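PDB 2X3E: 3-oxoacyl-[acyl-carrier-protein] synthase 3 from Pseudomonas aeruginosa, which probably catalyses the first condensation of fatty acid synthesis, joining an acetyl group from acetyl-CoA to two carbons of malonyl-ACP. Local coordinates for residues D140-S143 / H144-D147; R212-G215 / K216-F219; Q221-T224 / Q225-S229. The protein carries 1 engineered substitution. All coordinates share one frame; numbering follows the deposited sequence. Where two conformers were deposited one is given.

In the fold
Three short-range contacts follow one another along the chain; none encloses or crosses another. Contact 1 (140-147) closes a tight turn just after strand 133-140, in the five-stranded sheet, on the way to helix 151-156; the second subunit packs against this turn. Contact 2 (212-219) turns strand 212-213 into helix 215-237 and caps the start of that helix. Contact 3 (221-229) lies farther along the same helix, its centre about 14 Å from that of contact 2, and packs against strand 304-311 of the four-stranded sheet. Contacts 1 and 2, about 6 Å apart at their nearest atoms, both come close to Asn280, a predicted active-site residue.

Contact 1 (D140-S143 / H144-D147); sequences DTFS and HTLD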
loop_
_atom_site.group_PDB
_atom_site.type_symbol
_atom_site.label_atom_id
_atom_site.label_comp_id
_atom_site.label_asym_id
_atom_site.label_seq_id
_atom_site.Cartn_x
_atom_site.Cartn_y
_atom_site.Cartn_z
ATOM N N ASP A 140 10.979 -5.994 -5.207
ATOM C CA ASP A 140 10.798 -5.264 -6.446
ATOM C C ASP A 140 11.500 -5.980 -7.598
ATOM O O ASP A 140 12.555 -6.600 -7.412
ATOM C CB ASP A 140 11.294 -3.816 -6.302
ATOM C CG ASP A 140 10.184 -2.843 -5.901
ATOM O OD1 ASP A 140 9.126 -2.842 -6.555
ATOM O OD2 ASP A 140 10.374 -2.058 -4.942
ATOM N N THR A 141 10.882 -5.906 -8.771
ATOM C CA THR A 141 11.428 -6.459 -10.003
ATOM C C THR A 141 11.536 -5.340 -11.046
ATOM O O THR A 141 10.954 -5.410 -12.143
ATOM C CB THR A 141 10.559 -7.607 -10.541
ATOM O OG1 THR A 141 9.185 -7.197 -10.566
ATOM C CG2 THR A 141 10.707 -8.852 -9.664
ATOM N N PHE A 142 12.298 -4.311 -10.691
ATOM C CA PHE A 142 12.480 -3.143 -11.554
ATOM C C PHE A 142 13.015 -3.459 -12.943
ATOM O O PHE A 142 12.739 -2.709 -13.875
ATOM C CB PHE A 142 13.382 -2.095 -10.885
ATOM C CG PHE A 142 12.626 -0.980 -10.223
ATOM C CD1 PHE A 142 11.582 -1.252 -9.356
ATOM C CD2 PHE A 142 12.961 0.349 -10.466
ATOM C CE1 PHE A 142 10.883 -0.226 -8.740
ATOM C CE2 PHE A 142 12.265 1.378 -9.855
ATOM C CZ PHE A 142 11.223 1.087 -8.987
ATOM N N SER A 143 13.770 -4.545 -13.098
ATOM C CA SER A 143 14.291 -4.909 -14.427
ATOM C C SER A 143 13.178 -5.029 -15.469
ATOM O O SER A 143 13.400 -4.733 -16.641
ATOM C CB SER A 143 15.110 -6.203 -14.391
ATOM O OG SER A 143 14.275 -7.346 -14.319
ATOM N N HIS A 144 11.983 -5.449 -15.051
ATOM C CA HIS A 144 10.849 -5.534 -15.983
ATOM C C HIS A 144 10.438 -4.166 -16.513
ATOM O O HIS A 144 9.812 -4.078 -17.565
ATOM C CB HIS A 144 9.627 -6.190 -15.330
ATOM C CG HIS A 144 9.827 -7.630 -14.982
ATOM N ND1 HIS A 144 9.347 -8.183 -13.815
ATOM C CD2 HIS A 144 10.452 -8.631 -15.644
ATOM C CE1 HIS A 144 9.668 -9.464 -13.773
ATOM N NE2 HIS A 144 10.341 -9.761 -14.870
ATOM N N THR A 145 10.801 -3.109 -15.785
ATOM C CA THR A 145 10.331 -1.751 -16.047
ATOM C C THR A 145 11.387 -0.847 -16.693
ATOM O O THR A 145 11.125 0.326 -16.952
ATOM C CB THR A 145 9.863 -1.081 -14.728
ATOM O OG1 THR A 145 11.004 -0.695 -13.947
ATOM C CG2 THR A 145 8.995 -2.037 -13.906
ATOM N N LEU A 146 12.576 -1.381 -16.954
ATOM C CA LEU A 146 13.661 -0.570 -17.496
ATOM C C LEU A 146 13.585 -0.495 -19.013
ATOM O O LEU A 146 13.177 -1.452 -19.674
ATOM C CB LEU A 146 15.019 -1.132 -17.069
ATOM C CG LEU A 146 15.249 -1.222 -15.556
ATOM C CD1 LEU A 146 16.662 -1.710 -15.237
ATOM C CD2 LEU A 146 14.975 0.127 -14.869
ATOM N N ASP A 147 13.976 0.656 -19.553
ATOM C CA ASP A 147 14.162 0.820 -20.984
ATOM C C ASP A 147 15.326 -0.078 -21.397
ATOM O O ASP A 147 16.426 0.080 -20.868
ATOM C CB ASP A 147 14.484 2.286 -21.294
ATOM C CG ASP A 147 14.584 2.582 -22.784
ATOM O OD1 ASP A 147 14.751 1.655 -23.607
ATOM O OD2 ASP A 147 14.500 3.776 -23.129
#
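The carbonyl oxygen of Phe142 is gripped twice by Thr145. The hydroxyl OG1 of Thr145 donates to Phe142 O over 2.7 Å, in the carbonyl plane and on a lone pair, while Thr145 N reaches the same oxygen over 2.8 Å from well above that plane. Thr145 OG1 sits between its own backbone N and carbonyl carbon (chi1 76°), the rotation that turns the hydroxyl back over the turn. One residue earlier, His144 N donates to Thr141 O at 3.1 Å. Leu146 N makes a longer, weak bond to Ser143 O at 3.5 Å, although it is nearly straight at 170°. Each of these backbone links spans three residues, as in successive tight turns, and together they fold the chain into a compact run of overlapping turns between strand 133-140 and helix 151-156 of this thiolase-like fold. The His144 ring crosses the Thr141 side chain obliquely, with ND1 3.5 Å from Thr141 CB. The polar ends there are directed to other partners: Thr141 OG1 is bonded to Ser53 OG, and His144 NE2 to the carbonyl of Gly49. Ser143 OG bonds to Asp159 OD2, which ties the turn to the residue just before strand 160-169. Leu146 lays CG 3.4 Å from Phe142 O and carries its side chain on to Thr153 and Arg154 of helix 151-156. The Phe142 ring meets Phe211 edge-to-face and also packs on Cys87 of the second subunit. About 7 Å separates the side chain of Phe142 from that of Asn280, a predicted active-site residue.

Contact 2 (R212-G215 / K216-F219); sequences RMDG and KAVF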
loop_
_atom_site.group_PDB
_atom_site.type_symbol
_atom_site.label_atom_id
_atom_site.label_comp_id
_atom_site.label_asym_id
_atom_site.label_seq_id
_atom_site.Cartn_x
_atom_site.Cartn_y
_atom_site.Cartn_z
ATOM N N ARG A 212 12.216 6.166 -15.304
ATOM C CA ARG A 212 13.183 7.221 -15.573
ATOM C C ARG A 212 13.605 7.900 -14.281
ATOM O O ARG A 212 12.824 7.988 -13.325
ATOM C CB ARG A 212 12.632 8.250 -16.568
ATOM C CG ARG A 212 11.420 9.046 -16.107
ATOM C CD ARG A 212 11.243 10.287 -16.983
ATOM N NE ARG A 212 9.906 10.872 -16.878
ATOM C CZ ARG A 212 9.474 11.638 -15.875
ATOM N NH1 ARG A 212 10.259 11.934 -14.843
ATOM N NH2 ARG A 212 8.232 12.116 -15.908
ATOM N N MET A 213 14.849 8.366 -14.254
ATOM C CA MET A 213 15.352 9.118 -13.118
ATOM C C MET A 213 16.309 10.218 -13.548
ATOM O O MET A 213 17.086 10.050 -14.492
ATOM C CB MET A 213 16.047 8.192 -12.117
ATOM C CG MET A 213 17.307 7.514 -12.630
ATOM S SD MET A 213 18.004 6.368 -11.421
ATOM C CE MET A 213 18.107 7.407 -9.964
ATOM N N ASP A 214 16.231 11.338 -12.835
ATOM C CA ASP A 214 17.179 12.433 -12.955
ATOM C C ASP A 214 18.355 12.124 -12.025
ATOM O O ASP A 214 18.359 12.523 -10.863
ATOM C CB ASP A 214 16.487 13.750 -12.567
ATOM C CG ASP A 214 17.324 14.977 -12.875
ATOM O OD1 ASP A 214 18.571 14.911 -12.795
ATOM O OD2 ASP A 214 16.721 16.024 -13.182
ATOM N N GLY A 215 19.342 11.401 -12.548
ATOM C CA GLY A 215 20.458 10.890 -11.751
ATOM C C GLY A 215 21.209 11.939 -10.951
ATOM O O GLY A 215 21.426 11.772 -9.746
ATOM N N LYS A 216 21.612 13.019 -11.619
ATOM C CA LYS A 216 22.332 14.111 -10.961
ATOM C C LYS A 216 21.515 14.696 -9.811
ATOM O O LYS A 216 22.003 14.789 -8.682
ATOM C CB LYS A 216 22.683 15.210 -11.967
ATOM C CG LYS A 216 23.581 16.309 -11.393
ATOM C CD LYS A 216 24.343 17.058 -12.483
ATOM C CE LYS A 216 25.499 17.867 -11.903
ATOM N NZ LYS A 216 26.472 18.281 -12.955
ATOM N N ALA A 217 20.268 15.058 -10.099
ATOM C CA ALA A 217 19.370 15.645 -9.098
ATOM C C ALA A 217 19.034 14.692 -7.948
ATOM O O ALA A 217 18.735 15.134 -6.833
ATOM C CB ALA A 217 18.084 16.125 -9.766
ATOM N N VAL A 218 19.068 13.392 -8.218
ATOM C CA VAL A 218 18.772 12.396 -7.197
ATOM C C VAL A 218 19.980 12.141 -6.280
ATOM O O VAL A 218 19.795 11.949 -5.077
ATOM C CB VAL A 218 18.254 11.081 -7.827
ATOM C CG1 VAL A 218 18.225 9.962 -6.810
ATOM C CG2 VAL A 218 16.865 11.297 -8.418
ATOM N N PHE A 219 21.201 12.164 -6.831
ATOM C CA PHE A 219 22.411 11.846 -6.046
ATOM C C PHE A 219 22.553 12.700 -4.794
ATOM O O PHE A 219 22.491 12.184 -3.673
ATOM C CB PHE A 219 23.707 11.996 -6.863
ATOM C CG PHE A 219 24.962 11.960 -6.008
ATOM C CD1 PHE A 219 25.388 10.770 -5.428
ATOM C CD2 PHE A 219 25.691 13.119 -5.755
ATOM C CE1 PHE A 219 26.528 10.728 -4.621
ATOM C CE2 PHE A 219 26.834 13.086 -4.946
ATOM C CZ PHE A 219 27.251 11.886 -4.382
HETATM O O HOH W 1 20.825 13.212 -14.237
#
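Asp214 and Ala217 meet at an N-cap, where strand 212-213 gives way to helix 215-237. The capping hydrogen bond runs from Ala217 N to Asp214 OD1 over 3.2 Å and is fairly straight, at 161°, but it meets the oxygen from above the carboxylate plane. With CG of Asp214 anti to the backbone N (chi1 -171°), the carboxylate swings over the first turn, where it would probably interact favourably with the positive end of the helix dipole. The methyl CB of Ala217 rests against the same carboxylate, 3.3 Å from Asp214 OD1. A water extends the cap: it donates to Asp214 OD1 and accepts from Lys216 N at 2.7 Å, so the carboxylate serves one early amide directly and another through solvent.

Backbone bonds then take over. Val218 N donates to Asp214 O over 2.9 Å, nearly along the C=O axis, and Phe219 N to Gly215 O over the same length; a weak second link joins Val218 N to Gly215 O.

Packing contacts flank this polar start. Ala217 touches Leu191, while Met213 and Val218 both lean on Leu192 of strand 192-195, the antiparallel partner of strand 212-213. Phe219 packs on Ile256 and Arg255 of helix 254-264, Arg255 being the last residue of the predicted ACP-binding segment. The side chain of Met213 lies about 6 Å from that of Asn280, a predicted active-site residue. Bent at its last torsion (chi3 -52°), Met213 crosses Val218 at about a right angle and places its methyl CE 4.1 Å from Val218 CG1.

Contact 3 (Q221-T224 / Q225-S229); sequences QAVT and QMSDS
Regular alpha-helical bonds from residue i+4 back to i join Gln221 to Gln225, Ala222 to Met226, Val223 to Ser227 and Thr224 to Asp228, as in Gln225 N to Gln221 O at 2.8 Å. Upon this frame the side chains one turn apart form their own pairs. Gln221 and Gln225 lie side by side and point the same way, their amide planes 21° apart. Gln225 NE2 donates to Gln221 OE1 over 3.1 Å, the acceptor lying close to the plane of the Gln225 amide and the donor tilted only slightly from the Gln221 carbonyl plane. The two chains reach this pairing differently: that of Gln221 is extended beyond CG, whereas Gln225 bends at chi2 (-90°) to bring its amide across. Gln221 OE1 also accepts from Gln188 NE2, so two amide N-H groups fix its orientation. On another face, Ser227 N donates to Val223 O at 3.0 Å. One of two deposited conformers of Ser227 adds a bond from OG to the same oxygen, from the opposite face of the carbonyl plane, so this second donor is present only part of the time. In this conformer OG stands beside the backbone N (chi1 -58°), which carries it back to the carbonyl. Thr224 and Asp228 run alongside each other, while Thr224 OG1 turns back to make a weak bond with Gly220 O. Ala222 and Met226 supply an apolar patch facing Phe310 of strand 304-311. The Met226 side chain, in one of its two conformers, comes within about 4 Å of that of His250, a predicted active-site residue. Val223, Met226 and Ser227 touch helix 254-264, and beyond them Ser229 OG bonds to Asp181 and Ser318 on strands 177-184 and 315-322.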
loop_
_atom_site.group_PDB
_atom_site.type_symbol
_atom_site.label_atom_id
_atom_site.label_comp_id
_atom_site.label_asym_id
_atom_site.label_seq_id
_atom_site.Cartn_x
_atom_site.Cartn_y
_atom_site.Cartn_z
ATOM N N GLN A 221 20.732 14.886 -3.309
ATOM C CA GLN A 221 19.601 14.909 -2.401
ATOM C C GLN A 221 19.494 13.609 -1.608
ATOM O O GLN A 221 19.245 13.640 -0.402
ATOM C CB GLN A 221 18.300 15.185 -3.154
ATOM C CG GLN A 221 17.262 15.832 -2.266
ATOM C CD GLN A 221 15.990 16.209 -2.985
ATOM O OE1 GLN A 221 14.939 16.301 -2.361
ATOM N NE2 GLN A 221 16.076 16.447 -4.292
ATOM N N ALA A 222 19.688 12.474 -2.278
ATOM C CA ALA A 222 19.643 11.177 -1.603
ATOM C C ALA A 222 20.608 11.113 -0.413
ATOM O O ALA A 222 20.240 10.639 0.654
ATOM C CB ALA A 222 19.932 10.039 -2.589
ATOM N N VAL A 223 21.829 11.616 -0.592
ATOM C CA VAL A 223 22.824 11.590 0.484
ATOM C C VAL A 223 22.353 12.372 1.709
ATOM O O VAL A 223 22.387 11.866 2.830
ATOM C CB VAL A 223 24.179 12.163 0.026
ATOM C CG1 VAL A 223 25.141 12.264 1.214
ATOM C CG2 VAL A 223 24.778 11.305 -1.088
ATOM N N THR A 224 21.928 13.611 1.478
ATOM C CA THR A 224 21.454 14.500 2.545
ATOM C C THR A 224 20.168 13.964 3.191
ATOM O O THR A 224 20.019 13.973 4.416
ATOM C CB THR A 224 21.199 15.925 1.984
ATOM O OG1 THR A 224 22.383 16.418 1.353
ATOM C CG2 THR A 224 20.819 16.883 3.085
ATOM N N GLN A 225 19.246 13.491 2.360
ATOM C CA GLN A 225 17.949 13.004 2.837
ATOM C C GLN A 225 18.117 11.855 3.828
ATOM O O GLN A 225 17.513 11.858 4.906
ATOM C CB GLN A 225 17.080 12.547 1.660
ATOM C CG GLN A 225 16.560 13.677 0.792
ATOM C CD GLN A 225 15.220 14.219 1.253
ATOM O OE1 GLN A 225 14.793 13.964 2.371
ATOM N NE2 GLN A 225 14.563 14.976 0.393
ATOM N N MET A 226 18.950 10.880 3.474
ATOM C CA MET A 226 19.160 9.740 4.353
ATOM C C MET A 226 20.004 10.129 5.571
ATOM O O MET A 226 19.671 9.739 6.688
ATOM C CB MET A 226 19.745 8.543 3.589
ATOM C CG MET A 226 18.658 7.695 2.921
ATOM S SD MET A 226 19.273 6.173 2.195
ATOM C CE MET A 226 20.933 6.219 2.848
ATOM N N SER A 227 21.066 10.913 5.372
ATOM C CA SER A 227 21.921 11.364 6.481
ATOM C C SER A 227 21.127 12.144 7.530
ATOM O O SER A 227 21.240 11.902 8.739
ATOM C CB SER A 227 23.050 12.254 5.958
ATOM O OG SER A 227 23.835 11.570 5.002
ATOM N N ASP A 228 20.324 13.098 7.064
ATOM C CA ASP A 228 19.518 13.918 7.980
ATOM C C ASP A 228 18.456 13.075 8.695
ATOM O O ASP A 228 18.197 13.277 9.883
ATOM C CB ASP A 228 18.843 15.078 7.232
ATOM C CG ASP A 228 19.838 16.100 6.679
ATOM O OD1 ASP A 228 20.941 16.265 7.250
ATOM O OD2 ASP A 228 19.506 16.766 5.669
ATOM N N SER A 229 17.851 12.129 7.975
ATOM C CA SER A 229 16.830 11.247 8.557
ATOM C C SER A 229 17.433 10.373 9.659
ATOM O O SER A 229 16.842 10.220 10.739
ATOM C CB SER A 229 16.167 10.382 7.477
ATOM O OG SER A 229 15.170 9.541 8.046
#